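450aa long hypothetical fmu protein (Pyrococcus horikoshii, PDB 2YXL) probably methylates carbon 5 of cytosine in RNA with S-adenosyl-L-methionine as methyl donor, and holds the cofactor analogue sinefungin in this crystal. Local coordinates at residues N362-S365 / Q366-R369; I392-E395 / E396-N400; I401-F404 / L405-P409. All coordinates share one frame; numbering follows the deposited sequence.

All three contacts are local, between residues a few positions apart: contact 1 on helix 361-376, contact 2 where a loop runs into helix 398-407 and contact 3 at the end of that helix, which lies against helix 361-376. Contact 1 is partly buried, with one side toward the sinefungin pocket. Contact 2, the most buried, is a polar turn; contact 3 is farther from the centre of the chain and more apolar and aromatic. Contacts 1 and 2 touch directly: Ser-365 OG lies 2.9 Å from Glu-395 O, and Arg-369 NE lies 3.1 Å from Asn-400 OD1. Contacts 1 and 3 meet where Arg-369 makes a cation-pi contact with Trp-403.

Contact 1: N362-S365 / Q366-R369; sequences NEMS and QLQR
Met-364 O takes the amide N of Gln-368 at 3.0 Å. Gln-368 also brings its side chain to Met-364: CG sits beside its own backbone N (chi1 -69°), so the chain runs back along the helix and NE2 comes to 3.8 Å from Met-364 CB. That NE2 does not bond to Met-364 O, the angle being poor; it is given instead to Pro-339 O and Glu-396 OE1, which settle where the carboxamide points. One residue along, Arg-369 N bonds Ser-365 O at 3.2 Å. The two side chains leave the helix toward a common neighbour: Arg-369, extended from CG to NE, places NE 4.1 Å from Ser-365 OG, and while OG bonds Glu-395 O, NE bonds Asn-400 OD1. The remaining pair is apolar. Met-364 bends at chi2 and chi3, which swings CE alongside Leu-367 and sets it 3.8 Å from Leu-367 CD2. Leu-367 in turn touches the bound sinefungin, so this turn of helix 361-376 has a polar side, turned to residues 395-400, and an apolar side, where the leucine lines the cofactor pocket of a class I methyltransferase fold.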
loop_
_atom_site.group_PDB
_atom_site.type_symbol
_atom_site.label_atom_id
_atom_site.label_comp_id
_atom_site.label_asym_id
_atom_site.label_seq_id
_atom_site.Cartn_x
_atom_site.Cartn_y
_atom_site.Cartn_z
ATOM N N ASN A 362 -0.676 15.857 -10.616
ATOM C CA ASN A 362 -1.084 17.246 -10.406
ATOM C C ASN A 362 -2.492 17.371 -9.826
ATOM O O ASN A 362 -2.784 18.307 -9.078
ATOM C CB ASN A 362 -0.960 18.045 -11.707
ATOM C CG ASN A 362 0.467 18.083 -12.244
ATOM O OD1 ASN A 362 0.679 18.247 -13.445
ATOM N ND2 ASN A 362 1.450 17.935 -11.356
ATOM N N GLU A 363 -3.348 16.414 -10.177
ATOM C CA GLU A 363 -4.706 16.317 -9.646
ATOM C C GLU A 363 -4.690 16.073 -8.136
ATOM O O GLU A 363 -5.452 16.694 -7.398
ATOM C CB GLU A 363 -5.461 15.195 -10.358
ATOM C CG GLU A 363 -6.971 15.213 -10.185
ATOM C CD GLU A 363 -7.659 14.137 -11.006
ATOM O OE1 GLU A 363 -8.455 14.493 -11.900
ATOM O OE2 GLU A 363 -7.397 12.938 -10.768
ATOM N N MET A 364 -3.817 15.167 -7.692
ATOM C CA MET A 364 -3.604 14.912 -6.269
ATOM C C MET A 364 -2.947 16.110 -5.586
ATOM O O MET A 364 -3.290 16.453 -4.451
ATOM C CB MET A 364 -2.746 13.658 -6.062
ATOM C CG MET A 364 -3.505 12.331 -6.121
ATOM S SD MET A 364 -4.559 12.039 -4.677
ATOM C CE MET A 364 -6.166 12.521 -5.325
ATOM N N SER A 365 -2.011 16.743 -6.294
ATOM C CA SER A 365 -1.296 17.915 -5.788
ATOM C C SER A 365 -2.231 19.077 -5.434
ATOM O O SER A 365 -2.034 19.737 -4.411
ATOM C CB SER A 365 -0.230 18.369 -6.789
ATOM O OG SER A 365 0.594 19.382 -6.238
ATOM N N GLN A 366 -3.242 19.314 -6.273
ATOM C CA GLN A 366 -4.232 20.370 -6.026
ATOM C C GLN A 366 -5.118 20.049 -4.819
ATOM O O GLN A 366 -5.434 20.942 -4.028
ATOM C CB GLN A 366 -5.090 20.640 -7.276
ATOM C CG GLN A 366 -5.947 21.915 -7.193
ATOM C CD GLN A 366 -6.820 22.151 -8.426
ATOM O OE1 GLN A 366 -6.777 23.222 -9.032
ATOM N NE2 GLN A 366 -7.619 21.153 -8.793
ATOM N N LEU A 367 -5.510 18.782 -4.681
ATOM C CA LEU A 367 -6.336 18.344 -3.549
ATOM C C LEU A 367 -5.595 18.483 -2.222
ATOM O O LEU A 367 -6.190 18.858 -1.210
ATOM C CB LEU A 367 -6.837 16.905 -3.741
ATOM C CG LEU A 367 -7.705 16.281 -2.635
ATOM C CD1 LEU A 367 -8.987 17.081 -2.369
ATOM C CD2 LEU A 367 -8.041 14.836 -2.962
ATOM N N GLN A 368 -4.297 18.188 -2.238
ATOM C CA GLN A 368 -3.450 18.327 -1.055
ATOM C C GLN A 368 -3.347 19.786 -0.610
ATOM O O GLN A 368 -3.392 20.079 0.588
ATOM C CB GLN A 368 -2.063 17.732 -1.316
ATOM C CG GLN A 368 -2.063 16.205 -1.459
ATOM C CD GLN A 368 -0.959 15.675 -2.365
ATOM O OE1 GLN A 368 -0.026 16.393 -2.726
ATOM N NE2 GLN A 368 -1.069 14.408 -2.742
ATOM N N ARG A 369 -3.230 20.693 -1.580
ATOM C CA ARG A 369 -3.145 22.131 -1.301
ATOM C C ARG A 369 -4.404 22.692 -0.643
ATOM O O ARG A 369 -4.307 23.510 0.273
ATOM C CB ARG A 369 -2.810 22.924 -2.567
ATOM C CG ARG A 369 -1.388 22.724 -3.077
ATOM C CD ARG A 369 -1.077 23.696 -4.202
ATOM N NE ARG A 369 0.020 23.236 -5.052
ATOM C CZ ARG A 369 0.481 23.895 -6.114
ATOM N NH1 ARG A 369 1.480 23.388 -6.824
ATOM N NH2 ARG A 369 -0.050 25.060 -6.470
#

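Contact 2: I392-E395 / E396-N400; sequences IFKE and ENEKN
Lys-394 O is gripped by two amides, Lys-399 N at 3.0 Å and Asn-397 N at 3.0 Å, which reach it from opposite faces of its plane. The Asn-397 bond closes a turn; the Lys-399 bond spans five residues and ties that turn to the first helical residues. Across it, Lys-399 stretches out fully: CG lies opposite the backbone N (chi1 179°), and the straight chain lays CD 3.7 Å from Glu-395 CA. Glu-395 folds at chi2 (69°), and its carboxylate meets the lysine in a long salt bridge, OE1 to NZ 3.8 Å. A leucine in place of Lys-399 has no amine, and would probably leave Glu-395 OE1 without this positive partner. The turn carries the chain from strand 383-389, past the predicted nucleophile Cys-390, into helix 398-407 of the Rossmann-like methyltransferase domain, with Asn-397 at the N-cap position. On the buried side, Phe-393 and Glu-396 run side by side. OE2 of Glu-396 lies in the ring plane at the phenyl edge, 3.3 Å from Phe-393 CD1, the carboxylate turned 31° from the ring, and Ser-391 and Thr-341 hydroxyls bond that same oxygen. Glu-398, bent at chi2, brings OE2 to 3.9 Å from Lys-394 CG; its OE1 goes to Arg-430 and Phe-424 N.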
loop_
_atom_site.group_PDB
_atom_site.type_symbol
_atom_site.label_atom_id
_atom_site.label_comp_id
_atom_site.label_asym_id
_atom_site.label_seq_id
_atom_site.Cartn_x
_atom_site.Cartn_y
_atom_site.Cartn_z
ATOM N N ILE A 392 6.725 9.726 -3.494
ATOM C CA ILE A 392 8.121 10.125 -3.668
ATOM C C ILE A 392 8.273 11.359 -4.558
ATOM O O ILE A 392 9.379 11.879 -4.716
ATOM C CB ILE A 392 8.990 8.973 -4.223
ATOM C CG1 ILE A 392 8.408 8.439 -5.535
ATOM C CG2 ILE A 392 9.140 7.867 -3.168
ATOM C CD1 ILE A 392 9.427 7.790 -6.454
ATOM N N PHE A 393 7.162 11.823 -5.126
ATOM C CA PHE A 393 7.183 12.940 -6.063
ATOM C C PHE A 393 7.288 14.288 -5.362
ATOM O O PHE A 393 6.586 14.545 -4.380
ATOM C CB PHE A 393 5.944 12.916 -6.964
ATOM C CG PHE A 393 5.804 11.662 -7.784
ATOM C CD1 PHE A 393 4.609 10.946 -7.778
ATOM C CD2 PHE A 393 6.859 11.196 -8.565
ATOM C CE1 PHE A 393 4.461 9.787 -8.541
ATOM C CE2 PHE A 393 6.723 10.035 -9.329
ATOM C CZ PHE A 393 5.520 9.332 -9.316
ATOM N N LYS A 394 8.164 15.144 -5.880
ATOM C CA LYS A 394 8.343 16.495 -5.349
ATOM C C LYS A 394 7.064 17.322 -5.454
ATOM O O LYS A 394 6.782 18.134 -4.574
ATOM C CB LYS A 394 9.495 17.213 -6.060
ATOM C CG LYS A 394 10.878 16.696 -5.687
ATOM C CD LYS A 394 11.941 17.230 -6.632
ATOM C CE LYS A 394 13.285 16.564 -6.380
ATOM N NZ LYS A 394 14.296 16.940 -7.410
ATOM N N GLU A 395 6.296 17.094 -6.522
ATOM C CA GLU A 395 5.031 17.803 -6.770
ATOM C C GLU A 395 4.019 17.693 -5.632
ATOM O O GLU A 395 3.263 18.631 -5.379
ATOM C CB GLU A 395 4.387 17.317 -8.071
ATOM C CG GLU A 395 4.760 18.128 -9.311
ATOM C CD GLU A 395 6.216 17.968 -9.734
ATOM O OE1 GLU A 395 6.722 18.867 -10.437
ATOM O OE2 GLU A 395 6.853 16.951 -9.372
ATOM N N GLU A 396 4.010 16.548 -4.957
ATOM C CA GLU A 396 3.088 16.300 -3.856
ATOM C C GLU A 396 3.692 16.684 -2.513
ATOM O O GLU A 396 2.985 16.783 -1.509
ATOM C CB GLU A 396 2.696 14.827 -3.831
ATOM C CG GLU A 396 1.716 14.427 -4.908
ATOM C CD GLU A 396 1.607 12.926 -5.039
ATOM O OE1 GLU A 396 0.714 12.339 -4.396
ATOM O OE2 GLU A 396 2.426 12.330 -5.772
ATOM N N ASN A 397 5.004 16.906 -2.509
ATOM C CA ASN A 397 5.762 17.069 -1.278
ATOM C C ASN A 397 6.402 18.447 -1.108
ATOM O O ASN A 397 5.753 19.373 -0.614
ATOM C CB ASN A 397 6.807 15.955 -1.163
ATOM C CG ASN A 397 6.185 14.567 -1.113
ATOM O OD1 ASN A 397 6.754 13.605 -1.624
ATOM N ND2 ASN A 397 5.016 14.458 -0.492
ATOM N N GLU A 398 7.666 18.576 -1.518
ATOM C CA GLU A 398 8.436 19.814 -1.339
ATOM C C GLU A 398 7.804 21.016 -2.042
ATOM O O GLU A 398 7.851 22.137 -1.530
ATOM C CB GLU A 398 9.887 19.631 -1.804
ATOM C CG GLU A 398 10.764 18.813 -0.850
ATOM C CD GLU A 398 10.714 17.308 -1.105
ATOM O OE1 GLU A 398 11.529 16.579 -0.501
ATOM O OE2 GLU A 398 9.872 16.849 -1.905
ATOM N N LYS A 399 7.212 20.767 -3.207
ATOM C CA LYS A 399 6.507 21.788 -3.980
ATOM C C LYS A 399 5.285 22.312 -3.223
ATOM O O LYS A 399 5.054 23.520 -3.177
ATOM C CB LYS A 399 6.095 21.220 -5.341
ATOM C CG LYS A 399 5.326 22.167 -6.246
ATOM C CD LYS A 399 4.770 21.400 -7.433
ATOM C CE LYS A 399 4.280 22.316 -8.533
ATOM N NZ LYS A 399 4.061 21.557 -9.795
ATOM N N ASN A 400 4.519 21.400 -2.626
ATOM C CA ASN A 400 3.330 21.758 -1.850
ATOM C C ASN A 400 3.629 22.501 -0.545
ATOM O O ASN A 400 2.782 23.243 -0.040
ATOM C CB ASN A 400 2.476 20.521 -1.563
ATOM C CG ASN A 400 1.553 20.162 -2.713
ATOM O OD1 ASN A 400 1.442 20.894 -3.701
ATOM N ND2 ASN A 400 0.871 19.031 -2.584
#

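Contact 3: I401-F404 / L405-P409; sequences IRWF and LNVHP
Val-407 sets CG1 over one face of the six-membered ring of Trp-403, 3.8 Å from the centroid and 12° off the ring normal, a CH-pi contact. The methyl is there because chi1 of 63° tucks CG1 between the backbone N and the carbonyl carbon of Val-407, facing back along the helix. On a second side, the Phe-404 and His-408 rings meet obliquely with centroids 4.5 Å apart and planes at 32°. His-408 CD2 comes over one phenyl face, 3.4 Å from Phe-404 CE2. A third, purely aliphatic touch joins Ile-401 CG2 to Leu-405 CD1 at 3.7 Å. All three pairs are four residues apart, as successive turns of an alpha helix require, and the backbone bonds fix that spacing: Leu-405 N to Ile-401 O at 2.9 Å, Val-407 N to Trp-403 O at 3.0 Å. At the C-terminal end, Asn-406 N is shared weakly between Arg-402 O and Trp-403 O, while His-408, the first residue to leave helical geometry, still gives its N to Phe-404 O at 2.9 Å. This is the end of helix 398-407, which packs on the central sheet of the Rossmann-like domain next to helix 361-376. Farther out, Arg-369 of that neighbouring helix makes a cation-pi contact with Trp-403, and Leu-372 and Ala-376 pack on Phe-404. From the sheet, Leu-385 and Leu-446 also touch Phe-404, and Tyr-387, Phe-442 and Ala-444 bear on Ile-401.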
loop_
_atom_site.group_PDB
_atom_site.type_symbol
_atom_site.label_atom_id
_atom_site.label_comp_id
_atom_site.label_asym_id
_atom_site.label_seq_id
_atom_site.Cartn_x
_atom_site.Cartn_y
_atom_site.Cartn_z
ATOM N N ILE A 401 4.828 22.298 -0.003
ATOM C CA ILE A 401 5.247 22.976 1.228
ATOM C C ILE A 401 5.804 24.371 0.934
ATOM O O ILE A 401 5.506 25.320 1.660
ATOM C CB ILE A 401 6.241 22.112 2.064
ATOM C CG1 ILE A 401 5.590 20.782 2.471
ATOM C CG2 ILE A 401 6.742 22.862 3.305
ATOM C CD1 ILE A 401 4.223 20.908 3.160
ATOM N N ARG A 402 6.596 24.489 -0.132
ATOM C CA ARG A 402 7.098 25.788 -0.587
ATOM C C ARG A 402 5.954 26.744 -0.909
ATOM O O ARG A 402 6.035 27.937 -0.616
ATOM C CB ARG A 402 8.013 25.636 -1.805
ATOM C CG ARG A 402 9.426 25.194 -1.474
ATOM C CD ARG A 402 10.361 25.414 -2.654
ATOM N NE ARG A 402 11.622 24.691 -2.497
ATOM C CZ ARG A 402 11.824 23.434 -2.886
ATOM N NH1 ARG A 402 13.006 22.863 -2.697
ATOM N NH2 ARG A 402 10.848 22.743 -3.462
ATOM N N TRP A 403 4.891 26.205 -1.507
ATOM C CA TRP A 403 3.667 26.958 -1.762
ATOM C C TRP A 403 3.009 27.387 -0.452
ATOM O O TRP A 403 2.589 28.538 -0.311
ATOM C CB TRP A 403 2.683 26.132 -2.602
ATOM C CG TRP A 403 1.323 26.765 -2.719
ATOM C CD1 TRP A 403 0.937 27.722 -3.614
ATOM C CD2 TRP A 403 0.177 26.494 -1.901
ATOM N NE1 TRP A 403 -0.379 28.061 -3.408
ATOM C CE2 TRP A 403 -0.871 27.325 -2.362
ATOM C CE3 TRP A 403 -0.068 25.631 -0.822
ATOM C CZ2 TRP A 403 -2.146 27.317 -1.786
ATOM C CZ3 TRP A 403 -1.337 25.625 -0.245
ATOM C CH2 TRP A 403 -2.359 26.465 -0.730
ATOM N N PHE A 404 2.931 26.455 0.496
ATOM C CA PHE A 404 2.304 26.697 1.793
ATOM C C PHE A 404 3.023 27.795 2.579
ATOM O O PHE A 404 2.378 28.633 3.211
ATOM C CB PHE A 404 2.248 25.400 2.608
ATOM C CG PHE A 404 1.431 25.504 3.865
ATOM C CD1 PHE A 404 2.045 25.729 5.092
ATOM C CD2 PHE A 404 0.047 25.376 3.824
ATOM C CE1 PHE A 404 1.292 25.826 6.256
ATOM C CE2 PHE A 404 -0.714 25.467 4.985
ATOM C CZ PHE A 404 -0.090 25.695 6.203
ATOM N N LEU A 405 4.354 27.785 2.527
ATOM C CA LEU A 405 5.173 28.792 3.207
ATOM C C LEU A 405 5.128 30.153 2.511
ATOM O O LEU A 405 5.486 31.172 3.102
ATOM C CB LEU A 405 6.623 28.310 3.348
ATOM C CG LEU A 405 7.031 27.566 4.627
ATOM C CD1 LEU A 405 6.272 26.259 4.809
ATOM C CD2 LEU A 405 8.532 27.308 4.638
ATOM N N ASN A 406 4.689 30.157 1.254
ATOM C CA ASN A 406 4.540 31.386 0.486
ATOM C C ASN A 406 3.210 32.095 0.736
ATOM O O ASN A 406 3.185 33.308 0.953
ATOM C CB ASN A 406 4.747 31.121 -1.009
ATOM C CG ASN A 406 6.198 31.269 -1.434
ATOM O OD1 ASN A 406 6.838 32.288 -1.165
ATOM N ND2 ASN A 406 6.720 30.255 -2.113
ATOM N N VAL A 407 2.115 31.337 0.714
ATOM C CA VAL A 407 0.774 31.900 0.917
ATOM C C VAL A 407 0.440 32.074 2.408
ATOM O O VAL A 407 -0.101 33.105 2.810
ATOM C CB VAL A 407 -0.328 31.104 0.136
ATOM C CG1 VAL A 407 -0.440 29.659 0.619
ATOM C CG2 VAL A 407 -1.680 31.817 0.202
ATOM N N HIS A 408 0.772 31.071 3.217
ATOM C CA HIS A 408 0.702 31.194 4.672
ATOM C C HIS A 408 2.090 31.635 5.150
ATOM O O HIS A 408 3.078 30.935 4.913
ATOM C CB HIS A 408 0.234 29.881 5.309
ATOM C CG HIS A 408 -1.082 29.396 4.779
ATOM N ND1 HIS A 408 -2.292 29.816 5.290
ATOM C CD2 HIS A 408 -1.376 28.547 3.767
ATOM C CE1 HIS A 408 -3.274 29.237 4.622
ATOM N NE2 HIS A 408 -2.745 28.461 3.693
ATOM N N PRO A 409 2.178 32.786 5.838
ATOM C CA PRO A 409 1.382 33.514 6.813
ATOM C C PRO A 409 0.209 32.796 7.510
ATOM O O PRO A 409 -0.872 32.633 6.940
ATOM C CB PRO A 409 0.995 34.764 6.029
ATOM C CG PRO A 409 2.403 35.100 5.323
ATOM C CD PRO A 409 3.184 33.709 5.289
#